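Local structure of LbaCas13a H328A (C2c2) (Lachnospiraceae bacterium NK4A179, 5WLH) at residues A[118-124]-A[136-142]; A[125-129]-A[224-228]; A[662-668]-A[886-890]. The protein binds pre-crRNA as a CRISPR-Cas13a nuclease and, as expected for its family, uses the processed guide to find and cut RNA. One frame throughout, in Å; residues are numbered along the deposited sequence.

How the contacts relate
From the N terminus, helix 115-130 supplies the first half of both early contacts. Contact 1 closes a short loop, folding the chain that leaves this helix back onto its middle turns. Contact 2 starts on the helix's next turns, inside that loop, and closes nearly a hundred residues on, at helix 218-230, so the two cross along the sequence. They touch in space: Tyr121 and Ser136 of contact 1 both hydrogen-bond to Asp224 of contact 2. Contact 3 follows in series, its centre more than 70 Å from those of the other two. It joins the last turn of helix 654-665 and the chain after it to the loop before helix 891-898, closing a far longer excursion.

Contact 1 of 3, residues A[118-124]-A[136-142]; sequences FEKYAEL and SPAFETC
The ring of Tyr121 lies between two side chains of the returning loop, Pro137 and Phe139. Pro137 CG lies over one face of the Tyr121 ring in a CH-pi contact, 3.6 Å from its centroid. Tyr121 CD2 in turn lies over a face of Phe139, 3.5 Å from Phe139 CZ, in an offset stack with the planes only 17° apart. Tyr121 reaches into this slot because its CG is anti to the backbone N (chi1 179°), which swings the ring out from the helix. Phe118, one turn earlier, meets the same end of Phe139 through CD1, its ring nearly perpendicular to that of Phe139; the three residues form an aromatic cluster where the chain leaving helix 115-130 doubles back on it, with Leu152 of helix 146-155 packed against both phenylalanines. Further along, Leu124 CB rests 3.9 Å from Pro137 CB, and Cys142 SG settles 3.7 Å from Lys120 CG. The hydroxyl of Tyr121 passes beside Ser136 CB, and both Tyr121 OH and Ser136 OG hydrogen-bond to the carboxylate of Asp224. At the outer edge Lys120 curls round Cys142, its NZ giving a weak hydrogen bond to Thr141 O at 3.4 Å.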
loop_
_atom_site.group_PDB
_atom_site.type_symbol
_atom_site.label_atom_id
_atom_site.label_comp_id
_atom_site.label_asym_id
_atom_site.label_seq_id
_atom_site.Cartn_x
_atom_site.Cartn_y
_atom_site.Cartn_z
ATOM N N PHE A 118 19.363 42.883 -14.852
ATOM C CA PHE A 118 19.740 41.941 -13.802
ATOM C C PHE A 118 19.369 40.513 -14.191
ATOM O O PHE A 118 20.152 39.580 -13.974
ATOM C CB PHE A 118 19.056 42.321 -12.486
ATOM C CG PHE A 118 19.699 43.475 -11.751
ATOM C CD1 PHE A 118 21.063 43.505 -11.523
ATOM C CD2 PHE A 118 18.918 44.510 -11.256
ATOM C CE1 PHE A 118 21.647 44.565 -10.828
ATOM C CE2 PHE A 118 19.479 45.565 -10.566
ATOM C CZ PHE A 118 20.856 45.593 -10.349
ATOM N N GLU A 119 18.188 40.320 -14.778
ATOM C CA GLU A 119 17.815 38.980 -15.226
ATOM C C GLU A 119 18.742 38.491 -16.329
ATOM O O GLU A 119 19.131 37.318 -16.343
ATOM C CB GLU A 119 16.366 38.947 -15.710
ATOM C CG GLU A 119 15.921 37.546 -16.137
ATOM C CD GLU A 119 14.657 37.546 -16.977
ATOM O OE1 GLU A 119 13.824 36.628 -16.797
ATOM O OE2 GLU A 119 14.493 38.462 -17.815
ATOM N N LYS A 120 19.096 39.373 -17.268
ATOM C CA LYS A 120 20.030 39.002 -18.323
ATOM C C LYS A 120 21.404 38.670 -17.751
ATOM O O LYS A 120 22.062 37.727 -18.205
ATOM C CB LYS A 120 20.128 40.127 -19.351
ATOM C CG LYS A 120 21.287 39.983 -20.317
ATOM C CD LYS A 120 20.972 38.989 -21.416
ATOM C CE LYS A 120 21.678 39.382 -22.702
ATOM N NZ LYS A 120 21.523 40.839 -22.982
ATOM N N TYR A 121 21.856 39.447 -16.761
ATOM C CA TYR A 121 23.069 39.112 -16.021
ATOM C C TYR A 121 23.000 37.699 -15.454
ATOM O O TYR A 121 23.952 36.920 -15.563
ATOM C CB TYR A 121 23.259 40.118 -14.887
ATOM C CG TYR A 121 24.476 39.886 -14.024
ATOM C CD1 TYR A 121 24.438 39.017 -12.930
ATOM C CD2 TYR A 121 25.657 40.562 -14.283
ATOM C CE1 TYR A 121 25.558 38.819 -12.143
ATOM C CE2 TYR A 121 26.771 40.384 -13.495
ATOM C CZ TYR A 121 26.724 39.515 -12.438
ATOM O OH TYR A 121 27.856 39.361 -11.681
ATOM N N ALA A 122 21.884 37.375 -14.802
ATOM C CA ALA A 122 21.711 36.045 -14.230
ATOM C C ALA A 122 21.786 34.971 -15.307
ATOM O O ALA A 122 22.395 33.916 -15.099
ATOM C CB ALA A 122 20.381 35.976 -13.491
ATOM N N GLU A 123 21.170 35.223 -16.462
ATOM C CA GLU A 123 21.241 34.272 -17.572
ATOM C C GLU A 123 22.681 34.054 -18.008
ATOM O O GLU A 123 23.142 32.912 -18.147
ATOM C CB GLU A 123 20.404 34.772 -18.753
ATOM C CG GLU A 123 18.929 34.936 -18.461
ATOM C CD GLU A 123 18.166 33.642 -18.598
ATOM O OE1 GLU A 123 18.751 32.659 -19.110
ATOM O OE2 GLU A 123 16.981 33.609 -18.208
ATOM N N LEU A 124 23.413 35.147 -18.224
ATOM C CA LEU A 124 24.799 35.024 -18.655
ATOM C C LEU A 124 25.685 34.435 -17.565
ATOM O O LEU A 124 26.663 33.748 -17.880
ATOM C CB LEU A 124 25.336 36.384 -19.098
ATOM C CG LEU A 124 24.667 36.970 -20.344
ATOM C CD1 LEU A 124 25.463 38.159 -20.868
ATOM C CD2 LEU A 124 24.487 35.905 -21.433
ATOM N N SER A 136 32.291 36.626 -13.556
ATOM C CA SER A 136 30.969 37.222 -13.608
ATOM C C SER A 136 30.807 38.005 -14.904
ATOM O O SER A 136 31.765 38.599 -15.400
ATOM C CB SER A 136 30.749 38.163 -12.425
ATOM O OG SER A 136 31.136 37.572 -11.198
ATOM N N PRO A 137 29.609 38.016 -15.471
ATOM C CA PRO A 137 29.375 38.820 -16.669
ATOM C C PRO A 137 29.501 40.298 -16.346
ATOM O O PRO A 137 29.375 40.723 -15.196
ATOM C CB PRO A 137 27.942 38.464 -17.074
ATOM C CG PRO A 137 27.325 37.883 -15.865
ATOM C CD PRO A 137 28.414 37.264 -15.058
ATOM N N ALA A 138 29.771 41.076 -17.389
ATOM C CA ALA A 138 29.798 42.531 -17.302
ATOM C C ALA A 138 28.472 43.085 -17.808
ATOM O O ALA A 138 27.930 42.610 -18.811
ATOM C CB ALA A 138 30.955 43.112 -18.115
ATOM N N PHE A 139 27.944 44.085 -17.107
ATOM C CA PHE A 139 26.619 44.580 -17.462
ATOM C C PHE A 139 26.586 45.251 -18.834
ATOM O O PHE A 139 25.501 45.386 -19.413
ATOM C CB PHE A 139 26.119 45.533 -16.381
ATOM C CG PHE A 139 25.477 44.836 -15.217
ATOM C CD1 PHE A 139 24.190 44.337 -15.318
ATOM C CD2 PHE A 139 26.169 44.658 -14.031
ATOM C CE1 PHE A 139 23.593 43.693 -14.248
ATOM C CE2 PHE A 139 25.581 44.016 -12.962
ATOM C CZ PHE A 139 24.285 43.529 -13.069
ATOM N N GLU A 140 27.744 45.648 -19.376
ATOM C CA GLU A 140 27.782 46.240 -20.711
ATOM C C GLU A 140 27.193 45.309 -21.764
ATOM O O GLU A 140 26.622 45.775 -22.757
ATOM C CB GLU A 140 29.219 46.608 -21.082
ATOM C CG GLU A 140 29.739 47.852 -20.389
ATOM C CD GLU A 140 30.221 47.585 -18.976
ATOM O OE1 GLU A 140 30.721 48.536 -18.341
ATOM O OE2 GLU A 140 30.105 46.432 -18.500
ATOM N N THR A 141 27.315 43.997 -21.565
ATOM C CA THR A 141 26.771 43.006 -22.479
ATOM C C THR A 141 25.352 42.576 -22.103
ATOM O O THR A 141 24.861 41.561 -22.610
ATOM C CB THR A 141 27.706 41.795 -22.547
ATOM O OG1 THR A 141 27.730 41.135 -21.276
ATOM C CG2 THR A 141 29.121 42.240 -22.894
ATOM N N CYS A 142 24.687 43.325 -21.223
ATOM C CA CYS A 142 23.283 43.110 -20.896
ATOM C C CYS A 142 22.400 44.245 -21.413
ATOM O O CYS A 142 21.297 44.456 -20.896
ATOM C CB CYS A 142 23.106 42.933 -19.384
ATOM S SG CYS A 142 24.172 41.655 -18.623
#

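Contact 2 of 3, residues A[125-129]-A[224-228]; sequences SYTNR and DYVLE
Glu228 reaches across to Ser125 and Arg129, and its side chain illustrates how one carboxylate can join two helices. CB points at helix 125-129, and the chain beyond it runs out extended (chi2 171°), carrying the acid group straight over the gap. Glu228 CG passes near Ser125 OG and lies 3.9 Å from Tyr126 N, brushing the helix without a polar bond. Glu228 CD lies 3.3 Å from Arg129 NE, and there the two oxygens divide. Glu228 OE1 lies 3.7 Å from Tyr126 CB, accepts a weak bond from Arg129 NE and forms a salt bridge with Arg234 of the following helix. OE2 takes the stronger load. Ser125 OG donates to Glu228 OE2 in a very short hydrogen bond of 2.5 Å, a length to be read with caution, and Arg129 NE adds a 2.7 Å salt-bridge contact to the same OE2. That nitrogen comes in on the syn lone pair of OE2, and OE2 lies near the guanidinium plane, although the guanidinium and carboxylate planes are turned 50° apart. Arg129 NH1 supplies a further, weak bond to Glu228 OE2 at 3.0 Å. The second shell is shared: Arg220 donates through NH1 to Ser125 OG, while its carbonyl oxygen receives Arg129 NH1. Arg129, Arg234 and the Ser125 hydroxyl thus satisfy a buried acid and would be expected to stabilise its negative charge. Tyr225, beside Arg129 NH1, also packs on a phosphate, placing the junction next to the bound RNA. Segments 125-129 and 224-228 of helices 115-130 and 218-230 cross steeply here, at -111°, and helix 233-244 packs against both through Val233 and Arg234.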
loop_
_atom_site.group_PDB
_atom_site.type_symbol
_atom_site.label_atom_id
_atom_site.label_comp_id
_atom_site.label_asym_id
_atom_site.label_seq_id
_atom_site.Cartn_x
_atom_site.Cartn_y
_atom_site.Cartn_z
ATOM N N SER A 125 25.372 34.689 -16.289
ATOM C CA SER A 125 26.138 34.079 -15.202
ATOM C C SER A 125 26.022 32.561 -15.250
ATOM O O SER A 125 27.015 31.840 -15.114
ATOM C CB SER A 125 25.649 34.598 -13.856
ATOM O OG SER A 125 26.306 33.936 -12.792
ATOM N N TYR A 126 24.799 32.069 -15.450
ATOM C CA TYR A 126 24.562 30.636 -15.590
ATOM C C TYR A 126 25.239 30.087 -16.841
ATOM O O TYR A 126 25.949 29.075 -16.784
ATOM C CB TYR A 126 23.053 30.380 -15.623
ATOM C CG TYR A 126 22.675 28.953 -15.944
ATOM C CD1 TYR A 126 23.247 27.894 -15.256
ATOM C CD2 TYR A 126 21.740 28.667 -16.936
ATOM C CE1 TYR A 126 22.905 26.583 -15.542
ATOM C CE2 TYR A 126 21.393 27.358 -17.232
ATOM C CZ TYR A 126 21.977 26.323 -16.533
ATOM O OH TYR A 126 21.639 25.023 -16.819
ATOM N N THR A 127 25.035 30.748 -17.984
ATOM C CA THR A 127 25.647 30.292 -19.230
ATOM C C THR A 127 27.166 30.275 -19.133
ATOM O O THR A 127 27.817 29.396 -19.709
ATOM C CB THR A 127 25.184 31.184 -20.387
ATOM O OG1 THR A 127 23.768 31.046 -20.531
ATOM C CG2 THR A 127 25.843 30.781 -21.702
ATOM N N ASN A 128 27.745 31.223 -18.395
ATOM C CA ASN A 128 29.187 31.221 -18.211
ATOM C C ASN A 128 29.647 29.970 -17.473
ATOM O O ASN A 128 30.746 29.467 -17.738
ATOM C CB ASN A 128 29.627 32.471 -17.460
ATOM C CG ASN A 128 29.764 33.674 -18.371
ATOM O OD1 ASN A 128 29.380 33.627 -19.536
ATOM N ND2 ASN A 128 30.313 34.758 -17.841
ATOM N N ARG A 129 28.821 29.449 -16.560
ATOM C CA ARG A 129 29.175 28.215 -15.858
ATOM C C ARG A 129 29.195 27.025 -16.808
ATOM O O ARG A 129 30.162 26.255 -16.834
ATOM C CB ARG A 129 28.201 27.958 -14.707
ATOM C CG ARG A 129 28.226 29.024 -13.641
ATOM C CD ARG A 129 27.343 28.641 -12.471
ATOM N NE ARG A 129 27.040 29.804 -11.649
ATOM C CZ ARG A 129 27.845 30.273 -10.704
ATOM N NH1 ARG A 129 27.485 31.333 -9.990
ATOM N NH2 ARG A 129 29.001 29.665 -10.460
ATOM N N ASP A 224 26.401 35.788 -7.499
ATOM C CA ASP A 224 25.982 35.473 -8.857
ATOM C C ASP A 224 25.036 34.287 -8.866
ATOM O O ASP A 224 24.083 34.256 -9.648
ATOM C CB ASP A 224 27.192 35.176 -9.741
ATOM C CG ASP A 224 27.977 36.428 -10.124
ATOM O OD1 ASP A 224 27.533 37.565 -9.840
ATOM O OD2 ASP A 224 29.063 36.254 -10.701
ATOM N N TYR A 225 25.293 33.299 -8.009
ATOM C CA TYR A 225 24.399 32.153 -7.932
ATOM C C TYR A 225 23.030 32.558 -7.410
ATOM O O TYR A 225 22.007 32.101 -7.931
ATOM C CB TYR A 225 24.995 31.052 -7.050
ATOM C CG TYR A 225 24.230 29.763 -7.220
ATOM C CD1 TYR A 225 24.561 28.878 -8.230
ATOM C CD2 TYR A 225 23.143 29.462 -6.405
ATOM C CE1 TYR A 225 23.840 27.715 -8.423
ATOM C CE2 TYR A 225 22.419 28.295 -6.583
ATOM C CZ TYR A 225 22.778 27.427 -7.596
ATOM O OH TYR A 225 22.073 26.262 -7.789
ATOM N N VAL A 226 22.992 33.393 -6.368
ATOM C CA VAL A 226 21.712 33.874 -5.846
ATOM C C VAL A 226 20.890 34.516 -6.954
ATOM O O VAL A 226 19.675 34.296 -7.057
ATOM C CB VAL A 226 21.941 34.847 -4.672
ATOM C CG1 VAL A 226 20.639 35.579 -4.315
ATOM C CG2 VAL A 226 22.441 34.088 -3.473
ATOM N N LEU A 227 21.531 35.314 -7.811
ATOM C CA LEU A 227 20.784 35.931 -8.905
ATOM C C LEU A 227 20.294 34.890 -9.912
ATOM O O LEU A 227 19.182 35.009 -10.433
ATOM C CB LEU A 227 21.631 36.986 -9.605
ATOM C CG LEU A 227 22.089 38.095 -8.651
ATOM C CD1 LEU A 227 23.452 38.616 -9.062
ATOM C CD2 LEU A 227 21.069 39.199 -8.616
ATOM N N GLU A 228 21.111 33.874 -10.209
ATOM C CA GLU A 228 20.641 32.778 -11.061
ATOM C C GLU A 228 19.458 32.063 -10.428
ATOM O O GLU A 228 18.535 31.628 -11.126
ATOM C CB GLU A 228 21.765 31.774 -11.316
ATOM C CG GLU A 228 22.977 32.334 -12.011
ATOM C CD GLU A 228 24.121 31.342 -12.029
ATOM O OE1 GLU A 228 23.834 30.121 -11.972
ATOM O OE2 GLU A 228 25.300 31.777 -12.064
#

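Contact 3 of 3, residues A[662-668]-A[886-890]; sequences IDLYKDN and YVKPY
Lys666 and Val887 approach to 4.8 Å between their CA atoms, and Asp667 and Pro889 come equally close, as the chain running off helix 654-665 passes alongside an irregular loop in the same direction. No direct hydrogen bond links the two backbones; water does the bridging. One water donates to Lys666 O at 2.6 Å and accepts from Lys888 N, and a second spans Asn668 N and Pro889 O. Between these bridges the Pro889 ring presses on carbonyl oxygens, its CG 3.3 Å from Tyr665 O and its CB 3.5 Å from Lys666 O. Val887 CG1 stands anti to the carbonyl carbon (chi1 -54°), which brings it onto Lys666 CB at 3.6 Å and, a little farther off, Ile662 CG2. At one end, Ile662 CD1 touches CG and CD2 of Tyr886, a poorly ordered ring. At the other, Asn668 ND2 lies over a face of Tyr890, 3.5 Å above the plane near its rim, with the amide tilted 64° from it. Helix 635-645 backs the junction, touching Tyr665, Val887 and Tyr890; helix 709-732 holds the hydroxyl of Tyr665 through Glu726, and helix 960-974 packs on Asn668 and Tyr890.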
loop_
_atom_site.group_PDB
_atom_site.type_symbol
_atom_site.label_atom_id
_atom_site.label_comp_id
_atom_site.label_asym_id
_atom_site.label_seq_id
_atom_site.Cartn_x
_atom_site.Cartn_y
_atom_site.Cartn_z
ATOM N N ILE A 662 -38.387 0.788 4.129
ATOM C CA ILE A 662 -38.667 0.640 2.708
ATOM C C ILE A 662 -37.814 1.609 1.901
ATOM O O ILE A 662 -37.250 1.241 0.867
ATOM C CB ILE A 662 -40.173 0.833 2.434
ATOM C CG1 ILE A 662 -40.967 -0.292 3.102
ATOM C CG2 ILE A 662 -40.443 0.861 0.943
ATOM C CD1 ILE A 662 -42.466 -0.051 3.113
ATOM N N ASP A 663 -37.688 2.855 2.370
ATOM C CA ASP A 663 -36.850 3.830 1.672
ATOM C C ASP A 663 -35.410 3.348 1.555
ATOM O O ASP A 663 -34.789 3.478 0.494
ATOM C CB ASP A 663 -36.860 5.165 2.408
ATOM C CG ASP A 663 -38.167 5.912 2.264
ATOM O OD1 ASP A 663 -39.042 5.493 1.468
ATOM O OD2 ASP A 663 -38.304 6.930 2.968
ATOM N N LEU A 664 -34.858 2.798 2.638
ATOM C CA LEU A 664 -33.436 2.467 2.654
ATOM C C LEU A 664 -33.121 1.206 1.863
ATOM O O LEU A 664 -32.054 1.121 1.247
ATOM C CB LEU A 664 -32.941 2.307 4.093
ATOM C CG LEU A 664 -32.995 3.574 4.966
ATOM C CD1 LEU A 664 -32.234 3.373 6.257
ATOM C CD2 LEU A 664 -32.471 4.810 4.222
ATOM N N TYR A 665 -34.025 0.226 1.848
ATOM C CA TYR A 665 -33.664 -1.109 1.401
ATOM C C TYR A 665 -34.449 -1.594 0.188
ATOM O O TYR A 665 -34.243 -2.737 -0.240
ATOM C CB TYR A 665 -33.809 -2.086 2.570
ATOM C CG TYR A 665 -32.999 -1.628 3.768
ATOM C CD1 TYR A 665 -31.671 -1.228 3.614
ATOM C CD2 TYR A 665 -33.554 -1.573 5.040
ATOM C CE1 TYR A 665 -30.926 -0.791 4.699
ATOM C CE2 TYR A 665 -32.812 -1.129 6.132
ATOM C CZ TYR A 665 -31.503 -0.748 5.955
ATOM O OH TYR A 665 -30.761 -0.305 7.033
ATOM N N LYS A 666 -35.307 -0.746 -0.389
ATOM C CA LYS A 666 -36.063 -1.133 -1.580
ATOM C C LYS A 666 -35.147 -1.406 -2.761
ATOM O O LYS A 666 -35.462 -2.250 -3.610
ATOM C CB LYS A 666 -37.078 -0.045 -1.949
ATOM C CG LYS A 666 -36.464 1.298 -2.338
ATOM C CD LYS A 666 -37.513 2.386 -2.554
ATOM C CE LYS A 666 -36.882 3.782 -2.534
ATOM N NZ LYS A 666 -37.873 4.867 -2.790
ATOM N N ASP A 667 -34.025 -0.691 -2.851
ATOM C CA ASP A 667 -33.054 -0.895 -3.914
ATOM C C ASP A 667 -31.694 -1.150 -3.300
ATOM O O ASP A 667 -31.335 -0.530 -2.297
ATOM C CB ASP A 667 -32.974 0.314 -4.852
ATOM C CG ASP A 667 -34.327 0.707 -5.401
ATOM O OD1 ASP A 667 -35.068 -0.200 -5.840
ATOM O OD2 ASP A 667 -34.646 1.911 -5.385
ATOM N N ASN A 668 -30.946 -2.074 -3.892
ATOM C CA ASN A 668 -29.562 -2.253 -3.472
ATOM C C ASN A 668 -28.781 -0.989 -3.804
ATOM O O ASN A 668 -28.934 -0.418 -4.887
ATOM C CB ASN A 668 -28.953 -3.473 -4.160
ATOM C CG ASN A 668 -29.455 -4.777 -3.564
ATOM O OD1 ASN A 668 -29.864 -4.820 -2.399
ATOM N ND2 ASN A 668 -29.432 -5.841 -4.358
ATOM N N TYR A 886 -43.030 -5.383 0.674
ATOM C CA TYR A 886 -42.988 -4.086 0.010
ATOM C C TYR A 886 -41.797 -3.906 -0.922
ATOM O O TYR A 886 -41.838 -3.021 -1.784
ATOM C CB TYR A 886 -42.972 -2.960 1.048
ATOM C CG TYR A 886 -44.284 -2.749 1.777
ATOM C CD1 TYR A 886 -44.691 -3.621 2.778
ATOM C CD2 TYR A 886 -45.106 -1.668 1.473
ATOM C CE1 TYR A 886 -45.886 -3.429 3.453
ATOM C CE2 TYR A 886 -46.301 -1.466 2.144
ATOM C CZ TYR A 886 -46.686 -2.352 3.133
ATOM O OH TYR A 886 -47.873 -2.160 3.803
ATOM N N VAL A 887 -40.733 -4.697 -0.767
ATOM C CA VAL A 887 -39.494 -4.489 -1.508
ATOM C C VAL A 887 -38.977 -5.828 -2.023
ATOM O O VAL A 887 -39.192 -6.876 -1.408
ATOM C CB VAL A 887 -38.423 -3.791 -0.636
ATOM C CG1 VAL A 887 -38.967 -2.501 -0.037
ATOM C CG2 VAL A 887 -37.946 -4.716 0.466
ATOM N N LYS A 888 -38.292 -5.787 -3.172
ATOM C CA LYS A 888 -37.647 -6.970 -3.749
ATOM C C LYS A 888 -36.316 -6.573 -4.385
ATOM O O LYS A 888 -36.126 -6.707 -5.595
ATOM C CB LYS A 888 -38.559 -7.635 -4.783
ATOM C CG LYS A 888 -39.933 -8.040 -4.273
ATOM C CD LYS A 888 -39.874 -9.286 -3.398
ATOM C CE LYS A 888 -41.127 -9.397 -2.525
ATOM N NZ LYS A 888 -40.930 -10.298 -1.353
ATOM N N PRO A 889 -35.355 -6.095 -3.586
ATOM C CA PRO A 889 -34.108 -5.585 -4.184
ATOM C C PRO A 889 -33.272 -6.641 -4.905
ATOM O O PRO A 889 -32.503 -6.278 -5.800
ATOM C CB PRO A 889 -33.354 -4.989 -2.982
ATOM C CG PRO A 889 -33.924 -5.682 -1.785
ATOM C CD PRO A 889 -35.367 -5.941 -2.119
ATOM N N TYR A 890 -33.392 -7.923 -4.567
ATOM C CA TYR A 890 -32.494 -8.935 -5.120
ATOM C C TYR A 890 -33.074 -9.675 -6.315
ATOM O O TYR A 890 -32.420 -10.583 -6.830
ATOM C CB TYR A 890 -32.094 -9.943 -4.034
ATOM C CG TYR A 890 -31.163 -9.323 -3.028
ATOM C CD1 TYR A 890 -29.789 -9.256 -3.269
ATOM C CD2 TYR A 890 -31.657 -8.771 -1.862
ATOM C CE1 TYR A 890 -28.940 -8.659 -2.353
ATOM C CE2 TYR A 890 -30.826 -8.185 -0.946
ATOM C CZ TYR A 890 -29.474 -8.125 -1.186
ATOM O OH TYR A 890 -28.667 -7.529 -0.242
HETATM O O HOH W 1 -37.763 -3.266 -4.385
HETATM O O HOH W 2 -31.993 -3.612 -6.082
#